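Local coordinates for protein nucleoporin NUP116 (Candida glabrata, PDB 3NF5) that probably serves as a structural constituent of the nuclear pore complex, this chain being the C-terminal pore-targeting domain of a GLFG-family nucleoporin, at residues D53-S58 / L93-R98; A97-Y102 / Y148-D153. All blocks are in the same frame, centred on the assembly; numbering follows the deposited sequence. Where two conformers were deposited one is given.

Contact 1: residues D53-S58 / L93-R98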
ATOM      1  N   ASP A  53       4.550 -13.412   2.579  1.00 19.09           N
ATOM      2  CA  ASP A  53       5.136 -14.571   1.927  1.00 21.19           C
ATOM      3  C   ASP A  53       6.045 -14.174   0.788  1.00 20.63           C
ATOM      4  O   ASP A  53       5.883 -13.069   0.248  1.00 22.16           O
ATOM      5  CB  ASP A  53       4.028 -15.417   1.385  1.00 21.25           C
ATOM      6  CG  ASP A  53       3.189 -16.098   2.497  1.00 23.66           C
ATOM      7  OD1 ASP A  53       3.720 -16.436   3.598  1.00 29.84           O
ATOM      8  OD2 ASP A  53       1.973 -16.227   2.230  1.00 30.74           O
ATOM      9  N   PRO A  54       6.908 -15.105   0.311  1.00 21.63           N
ATOM     10  CA  PRO A  54       7.582 -14.882  -0.985  1.00 21.03           C
ATOM     11  C   PRO A  54       6.647 -14.475  -2.138  1.00 20.89           C
ATOM     12  O   PRO A  54       5.579 -15.049  -2.320  1.00 19.75           O
ATOM     13  CB  PRO A  54       8.224 -16.229  -1.290  1.00 23.39           C
ATOM     14  CG  PRO A  54       8.317 -16.945   0.028  1.00 23.80           C
ATOM     15  CD  PRO A  54       7.140 -16.474   0.825  1.00 21.73           C
ATOM     16  N   VAL A  55       7.090 -13.514  -2.947  1.00 19.21           N
ATOM     17  CA  VAL A  55       6.365 -13.059  -4.113  1.00 20.26           C
ATOM     18  C   VAL A  55       7.081 -13.493  -5.422  1.00 19.59           C
ATOM     19  O   VAL A  55       8.306 -13.429  -5.507  1.00 19.87           O
ATOM     20  CB  VAL A  55       6.179 -11.525  -3.951  1.00 19.88           C
ATOM     21  CG1 VAL A  55       5.828 -10.935  -5.118  1.00 22.50           C
ATOM     22  CG2 VAL A  55       5.075 -11.307  -2.876  1.00 18.64           C
ATOM     23  N   ASP A  56       6.306 -13.960  -6.405  1.00 17.97           N
ATOM     24  CA  ASP A  56       6.835 -14.288  -7.737  1.00 19.05           C
ATOM     25  C   ASP A  56       6.703 -13.082  -8.624  1.00 16.43           C
ATOM     26  O   ASP A  56       5.602 -12.754  -9.050  1.00 18.11           O
ATOM     27  CB  ASP A  56       6.033 -15.486  -8.300  1.00 19.97           C
ATOM     28  CG  ASP A  56       6.438 -15.864  -9.699  1.00 21.98           C
ATOM     29  OD1 ASP A  56       7.352 -15.236 -10.258  1.00 26.66           O
ATOM     30  OD2 ASP A  56       5.846 -16.819 -10.253  1.00 29.55           O
ATOM     31  N   LEU A  57       7.778 -12.352  -8.844  1.00 17.49           N
ATOM     32  CA  LEU A  57       7.742 -11.211  -9.764  1.00 18.60           C
ATOM     33  C   LEU A  57       8.099 -11.519 -11.258  1.00 20.91           C
ATOM     34  O   LEU A  57       8.397 -10.577 -12.037  1.00 21.95           O
ATOM     35  CB  LEU A  57       8.639 -10.114  -9.208  1.00 18.69           C
ATOM     36  CG  LEU A  57       8.334  -9.554  -7.804  1.00 18.43           C
ATOM     37  CD1 LEU A  57       9.399  -8.500  -7.505  1.00 18.76           C
ATOM     38  CD2 LEU A  57       6.934  -8.971  -7.832  1.00 17.75           C
ATOM     39  N   SER A  58       8.070 -12.797 -11.681  1.00 21.94           N
ATOM     40  CA  SER A  58       8.544 -13.145 -13.021  1.00 23.03           C
ATOM     41  C   SER A  58       7.693 -12.391 -13.989  1.00 23.13           C
ATOM     42  O   SER A  58       6.499 -12.369 -13.794  1.00 23.06           O
ATOM     43  CB  SER A  58       8.325 -14.630 -13.401  1.00 23.22           C
ATOM     44  OG  SER A  58       8.580 -15.544 -12.383  1.00 28.08           O
ATOM     45  N   LEU A  93       1.748 -11.296  -7.026  1.00 24.37           N
ATOM     46  CA  LEU A  93       1.569 -10.506  -5.776  1.00 24.32           C
ATOM     47  C   LEU A  93       0.371 -10.936  -4.906  1.00 21.99           C
ATOM     48  O   LEU A  93       0.066 -10.326  -3.857  1.00 20.73           O
ATOM     49  CB  LEU A  93       1.515  -9.031  -6.124  1.00 23.76           C
ATOM     50  CG  LEU A  93       2.852  -8.463  -6.606  1.00 26.37           C
ATOM     51  CD1 LEU A  93       2.622  -7.086  -7.202  1.00 30.45           C
ATOM     52  CD2 LEU A  93       3.924  -8.395  -5.522  1.00 27.73           C
ATOM     53  N   ASN A  94      -0.339 -11.965  -5.352  1.00 20.40           N
ATOM     54  CA  ASN A  94      -1.573 -12.388  -4.702  1.00 20.53           C
ATOM     55  C   ASN A  94      -1.326 -13.349  -3.550  1.00 19.68           C
ATOM     56  O   ASN A  94      -1.787 -14.485  -3.589  1.00 20.28           O
ATOM     57  CB  ASN A  94      -2.557 -12.984  -5.727  1.00 19.56           C
ATOM     58  CG  ASN A  94      -3.993 -12.885  -5.291  1.00 22.05           C
ATOM     59  OD1 ASN A  94      -4.319 -12.346  -4.211  1.00 19.15           O
ATOM     60  ND2 ASN A  94      -4.890 -13.383  -6.135  1.00 19.57           N
ATOM     61  N   VAL A  95      -0.626 -12.860  -2.517  1.00 17.91           N
ATOM     62  CA  VAL A  95      -0.185 -13.613  -1.370  1.00 17.61           C
ATOM     63  C   VAL A  95      -0.393 -12.768  -0.090  1.00 17.41           C
ATOM     64  O   VAL A  95      -0.916 -11.621  -0.155  1.00 16.91           O
ATOM     65  CB  VAL A  95       1.322 -13.973  -1.518  1.00 17.52           C
ATOM     66  CG1 VAL A  95       1.571 -14.806  -2.829  1.00 18.06           C
ATOM     67  CG2 VAL A  95       2.230 -12.706  -1.486  1.00 15.86           C
ATOM     68  N   ARG A  96       0.018 -13.310   1.044  1.00 16.33           N
ATOM     69  CA  ARG A  96      -0.269 -12.731   2.340  1.00 16.99           C
ATOM     70  C   ARG A  96       0.542 -11.428   2.515  1.00 14.30           C
ATOM     71  O   ARG A  96       1.698 -11.383   2.131  1.00 13.56           O
ATOM     72  CB  ARG A  96       0.036 -13.753   3.411  1.00 18.66           C
ATOM     73  CG  ARG A  96      -0.514 -13.459   4.775  1.00 25.44           C
ATOM     74  CD  ARG A  96      -0.414 -14.681   5.648  1.00 26.58           C
ATOM     75  NE  ARG A  96       0.941 -15.240   5.542  1.00 35.36           N
ATOM     76  CZ  ARG A  96       1.947 -15.043   6.409  1.00 35.41           C
ATOM     77  NH1 ARG A  96       1.781 -14.332   7.521  1.00 38.62           N
ATOM     78  NH2 ARG A  96       3.140 -15.587   6.165  1.00 36.03           N
ATOM     79  N   ALA A  97      -0.067 -10.418   3.127  1.00 12.95           N
ATOM     80  CA  ALA A  97       0.543  -9.078   3.182  1.00 12.74           C
ATOM     81  C   ALA A  97      -0.009  -8.308   4.385  1.00 11.05           C
ATOM     82  O   ALA A  97      -1.063  -8.633   4.896  1.00 10.89           O
ATOM     83  CB  ALA A  97       0.328  -8.301   1.861  1.00 13.37           C
ATOM     84  N   ARG A  98       0.741  -7.333   4.854  1.00 11.72           N
ATOM     85  CA  ARG A  98       0.303  -6.446   5.906  1.00 10.66           C
ATOM     86  C   ARG A  98       0.319  -5.112   5.208  1.00 12.09           C
ATOM     87  O   ARG A  98       1.373  -4.691   4.565  1.00  9.76           O
ATOM     88  CB  ARG A  98       1.259  -6.440   7.087  1.00 11.55           C
ATOM     89  CG  ARG A  98       0.986  -5.371   8.119  1.00 13.23           C
ATOM     90  CD  ARG A  98       1.837  -5.496   9.407  1.00 16.18           C
ATOM     91  NE  ARG A  98       1.526  -6.690  10.211  1.00 15.57           N
ATOM     92  CZ  ARG A  98       2.324  -7.737  10.382  1.00 18.63           C
ATOM     93  NH1 ARG A  98       3.542  -7.814   9.811  1.00 16.79           N
ATOM     94  NH2 ARG A  98       1.884  -8.737  11.130  1.00 22.07           N
TER

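Contact 2: residues A97-Y102 / Y148-D153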
ATOM      1  N   ALA A  97      -0.067 -10.418   3.127  1.00 12.95           N
ATOM      2  CA  ALA A  97       0.543  -9.078   3.182  1.00 12.74           C
ATOM      3  C   ALA A  97      -0.009  -8.308   4.385  1.00 11.05           C
ATOM      4  O   ALA A  97      -1.063  -8.633   4.896  1.00 10.89           O
ATOM      5  CB  ALA A  97       0.328  -8.301   1.861  1.00 13.37           C
ATOM      6  N   ARG A  98       0.741  -7.333   4.854  1.00 11.72           N
ATOM      7  CA  ARG A  98       0.303  -6.446   5.906  1.00 10.66           C
ATOM      8  C   ARG A  98       0.319  -5.112   5.208  1.00 12.09           C
ATOM      9  O   ARG A  98       1.373  -4.691   4.565  1.00  9.76           O
ATOM     10  CB  ARG A  98       1.259  -6.440   7.087  1.00 11.55           C
ATOM     11  CG  ARG A  98       0.986  -5.371   8.119  1.00 13.23           C
ATOM     12  CD  ARG A  98       1.837  -5.496   9.407  1.00 16.18           C
ATOM     13  NE  ARG A  98       1.526  -6.690  10.211  1.00 15.57           N
ATOM     14  CZ  ARG A  98       2.324  -7.737  10.382  1.00 18.63           C
ATOM     15  NH1 ARG A  98       3.542  -7.814   9.811  1.00 16.79           N
ATOM     16  NH2 ARG A  98       1.884  -8.737  11.130  1.00 22.07           N
ATOM     17  N   ILE A  99      -0.822  -4.446   5.358  1.00 12.27           N
ATOM     18  CA  ILE A  99      -1.031  -3.099   4.774  1.00 13.60           C
ATOM     19  C   ILE A  99      -1.187  -2.021   5.858  1.00 13.76           C
ATOM     20  O   ILE A  99      -1.897  -2.215   6.856  1.00 14.82           O
ATOM     21  CB  ILE A  99      -2.228  -3.163   3.830  1.00 11.91           C
ATOM     22  CG1 ILE A  99      -1.936  -4.222   2.723  1.00 12.22           C
ATOM     23  CG2 ILE A  99      -2.496  -1.703   3.216  1.00 15.14           C
ATOM     24  CD1 ILE A  99      -2.996  -4.512   1.733  1.00 17.51           C
ATOM     25  N   SER A 100      -0.464  -0.915   5.714  1.00 14.94           N
ATOM     26  CA  SER A 100      -0.596   0.217   6.628  1.00 14.43           C
ATOM     27  C   SER A 100      -1.084   1.446   5.801  1.00 15.37           C
ATOM     28  O   SER A 100      -0.550   1.704   4.751  1.00 15.77           O
ATOM     29  CB  SER A 100       0.743   0.551   7.307  1.00 14.57           C
ATOM     30  OG  SER A 100       1.321  -0.577   8.001  1.00 18.17           O
ATOM     31  N   CYS A 101      -2.115   2.121   6.285  1.00 16.37           N
ATOM     32  CA  CYS A 101      -2.686   3.365   5.675  1.00 18.77           C
ATOM     33  C   CYS A 101      -2.562   4.527   6.690  1.00 18.20           C
ATOM     34  O   CYS A 101      -2.862   4.367   7.891  1.00 15.78           O
ATOM     35  CB  CYS A 101      -4.122   3.135   5.338  1.00 19.49           C
ATOM     36  SG  CYS A 101      -4.436   1.885   4.121  1.00 30.27           S
ATOM     37  N   TYR A 102      -2.037   5.666   6.225  1.00 17.79           N
ATOM     38  CA  TYR A 102      -1.662   6.767   7.118  1.00 18.55           C
ATOM     39  C   TYR A 102      -2.733   7.843   7.050  1.00 19.26           C
ATOM     40  O   TYR A 102      -3.398   7.968   6.052  1.00 19.07           O
ATOM     41  CB  TYR A 102      -0.304   7.352   6.662  1.00 18.61           C
ATOM     42  CG  TYR A 102       0.813   6.348   6.514  1.00 17.31           C
ATOM     43  CD1 TYR A 102       0.974   5.304   7.417  1.00 23.72           C
ATOM     44  CD2 TYR A 102       1.774   6.520   5.542  1.00 19.15           C
ATOM     45  CE1 TYR A 102       2.051   4.428   7.305  1.00 20.78           C
ATOM     46  CE2 TYR A 102       2.879   5.668   5.407  1.00 22.90           C
ATOM     47  CZ  TYR A 102       2.995   4.614   6.264  1.00 22.76           C
ATOM     48  OH  TYR A 102       4.078   3.799   6.117  1.00 24.54           O
ATOM     49  N   TYR A 148      -3.769   2.949  10.288  1.00 16.30           N
ATOM     50  CA  TYR A 148      -4.624   1.780  10.264  1.00 16.07           C
ATOM     51  C   TYR A 148      -3.771   0.673   9.686  1.00 15.83           C
ATOM     52  O   TYR A 148      -3.173   0.851   8.659  1.00 14.78           O
ATOM     53  CB  TYR A 148      -5.813   2.019   9.398  1.00 15.39           C
ATOM     54  CG  TYR A 148      -6.617   0.854   8.856  1.00 17.31           C
ATOM     55  CD1 TYR A 148      -7.087  -0.178   9.667  1.00 19.18           C
ATOM     56  CD2 TYR A 148      -6.941   0.811   7.546  1.00 15.94           C
ATOM     57  CE1 TYR A 148      -7.859  -1.211   9.137  1.00 19.77           C
ATOM     58  CE2 TYR A 148      -7.704  -0.177   7.035  1.00 19.16           C
ATOM     59  CZ  TYR A 148      -8.102  -1.218   7.826  1.00 17.26           C
ATOM     60  OH  TYR A 148      -8.842  -2.203   7.261  1.00 23.43           O
ATOM     61  N   CYS A 149      -3.678  -0.417  10.418  1.00 16.22           N
ATOM     62  CA  CYS A 149      -2.913  -1.572   9.976  0.50 16.25           C
ATOM     63  C   CYS A 149      -3.782  -2.803   9.949  1.00 16.26           C
ATOM     64  O   CYS A 149      -4.537  -3.070  10.901  1.00 15.69           O
ATOM     65  CB  CYS A 149      -1.757  -1.860  10.910  0.50 16.63           C
ATOM     66  SG  CYS A 149      -0.494  -0.618  10.957  0.50 17.00           S
ATOM     67  N   PHE A 150      -3.627  -3.589   8.879  1.00 16.72           N
ATOM     68  CA  PHE A 150      -4.347  -4.851   8.733  1.00 15.86           C
ATOM     69  C   PHE A 150      -3.575  -5.831   7.825  1.00 15.52           C
ATOM     70  O   PHE A 150      -2.611  -5.440   7.137  1.00 14.01           O
ATOM     71  CB  PHE A 150      -5.719  -4.582   8.157  1.00 15.58           C
ATOM     72  CG  PHE A 150      -5.710  -4.021   6.766  1.00 14.61           C
ATOM     73  CD1 PHE A 150      -5.948  -4.847   5.653  1.00 15.95           C
ATOM     74  CD2 PHE A 150      -5.480  -2.657   6.570  1.00 16.02           C
ATOM     75  CE1 PHE A 150      -5.962  -4.315   4.331  1.00 19.68           C
ATOM     76  CE2 PHE A 150      -5.490  -2.128   5.326  1.00 17.23           C
ATOM     77  CZ  PHE A 150      -5.748  -2.951   4.167  1.00 18.93           C
ATOM     78  N   THR A 151      -3.975  -7.092   7.860  1.00 15.23           N
ATOM     79  CA  THR A 151      -3.419  -8.108   6.959  1.00 16.43           C
ATOM     80  C   THR A 151      -4.494  -8.629   6.035  1.00 16.94           C
ATOM     81  O   THR A 151      -5.716  -8.495   6.303  1.00 17.05           O
ATOM     82  CB  THR A 151      -2.721  -9.263   7.691  1.00 17.24           C
ATOM     83  OG1 THR A 151      -3.662 -10.015   8.452  1.00 23.03           O
ATOM     84  CG2 THR A 151      -1.651  -8.769   8.608  1.00 19.34           C
ATOM     85  N   VAL A 152      -4.011  -9.179   4.922  1.00 17.00           N
ATOM     86  CA  VAL A 152      -4.822  -9.827   3.922  1.00 17.12           C
ATOM     87  C   VAL A 152      -4.158 -11.168   3.685  1.00 17.77           C
ATOM     88  O   VAL A 152      -2.948 -11.280   3.732  1.00 19.35           O
ATOM     89  CB  VAL A 152      -4.915  -8.933   2.692  1.00 17.29           C
ATOM     90  CG1 VAL A 152      -5.641  -7.634   3.038  1.00 17.30           C
ATOM     91  CG2 VAL A 152      -3.531  -8.551   2.135  1.00 15.97           C
ATOM     92  N   ASP A 153      -4.942 -12.218   3.574  1.00 18.47           N
ATOM     93  CA  ASP A 153      -4.472 -13.565   3.207  1.00 19.79           C
ATOM     94  C   ASP A 153      -3.902 -13.677   1.771  1.00 19.48           C
ATOM     95  O   ASP A 153      -2.874 -14.350   1.487  1.00 17.01           O
ATOM     96  CB  ASP A 153      -5.658 -14.524   3.309  1.00 19.58           C
ATOM     97  CG  ASP A 153      -6.208 -14.645   4.685  1.00 25.20           C
ATOM     98  OD1 ASP A 153      -5.437 -14.490   5.637  1.00 30.56           O
ATOM     99  OD2 ASP A 153      -7.428 -14.947   4.831  1.00 29.90           O
TER

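Contact 1: residues D53-S58 / L93-R98
At one end of the six-stranded sheet of this Nup98-type C-terminal domain a loop segment, 53-58, which follows strand 47-51, runs antiparallel to 93-98, whose loop leads into strand 97-101. Their inner part is apolar. Val-55 turns both methyls to the other segment: CG1, anti to the backbone N (chi1 164°), presses obliquely on Leu-93 CD2 at 3.2 Å, and Val-55 CG2 meets Val-95 CG2 at 3.5 Å, both tighter than usual van der Waals contact. Leu-93 CD2 also meets Leu-57 CD2 at 3.8 Å, so this one methyl is touched by both Val-55 and Leu-57. At the more exposed end Asp-53 and Arg-96 cross at about a right angle as a salt bridge. The Arg-96 chain bends at chi3 (48°), and its NH2 reaches Asp-53 OD1 at 2.8 Å from above the carboxylate plane. Phe-51 of strand 47-51 packs on Leu-93 and Val-95, and Ile-33 of helix 30-33 on Leu-57, joining the pair to the hydrophobic interior. Backbone bonds of Val-55 with Val-36, Val-95 with Ala-155 and Arg-96 with Leu-52 hold the two segments in place. Farther along 53-58, Asp-56 OD1 closes an Asx turn by accepting from Ser-58 N at 2.9 Å, and it also takes a very short bond from Ser-58 OG.

Contact 2: residues A97-Y102 / Y148-D153
Strands 97-101 and 147-152 are antiparallel neighbours within the six-stranded sheet of the domain, flanked by strands 47-51 and 137-142. Ala-97/Val-152, Ile-99/Phe-150 and Cys-101/Tyr-148 are hydrogen-bonded pairs, each closed by two backbone bonds; the shortest, Ile-99 N to Phe-150 O at 2.7 Å, arrives nearly along the C=O axis. Between them the non-hydrogen-bonded pairs Arg-98/Thr-151 and Ser-100/Cys-149 draw their CA atoms closer and add CA-H...O contacts, such as Cys-149 CA to Ile-99 O at 3.3 Å.

The face carrying Ala-97, Ile-99 and Cys-101 is largely apolar. Phe-150 CG takes the crowded position between backbone N and carbonyl carbon (chi1 64°), which lays the ring alongside Ile-99. Ile-99 CB stands over one ring face in a CH-pi contact, 3.9 Å from the centroid of the Phe-150 ring. Tyr-148 OH lies above the opposite face, offset toward the rim, so the phenyl is held between two side chains. Cys-101 SG approaches the Phe-150 ring edge at CE2, 4.3 Å away, and Ala-97 CB rests on Val-152 CG2 at 3.9 Å. Val-77 of strand 76-79 covers Ile-99 and Cys-101 on this side.

On the other face Arg-98 and Thr-151 lie side by side, with Arg-98 CB 4.0 Å from Thr-151 CG2, while Arg-98 NE forms a salt bridge with Glu-139 on strand 137-142. One apolar and one more polar face, alternating residue by residue along paired strands, is typical of an antiparallel sheet with its more apolar side packed into the core.

The segments share Ala-97 and Arg-98, which take part only in contact 2: contact 1 holds the approach to strand 97-101, and contact 2 the strand itself. The second is buried near the middle of the domain and rests on regular backbone pairing, with aromatic and aliphatic groups on one face. Contact 1 is partly buried at the sheet's end; no backbone hydrogen bond joins its segments, which meet through methyl packing and a peripheral salt bridge. Their centres are about 14 Å apart, yet they touch where Arg-96 CG packs on Val-152 O, 3.4 Å away. Phe-51 of strand 47-51 touches Leu-93 and Val-95 of contact 1 as well as Ala-97, and Ile-49 touches Ala-97 and Ile-99.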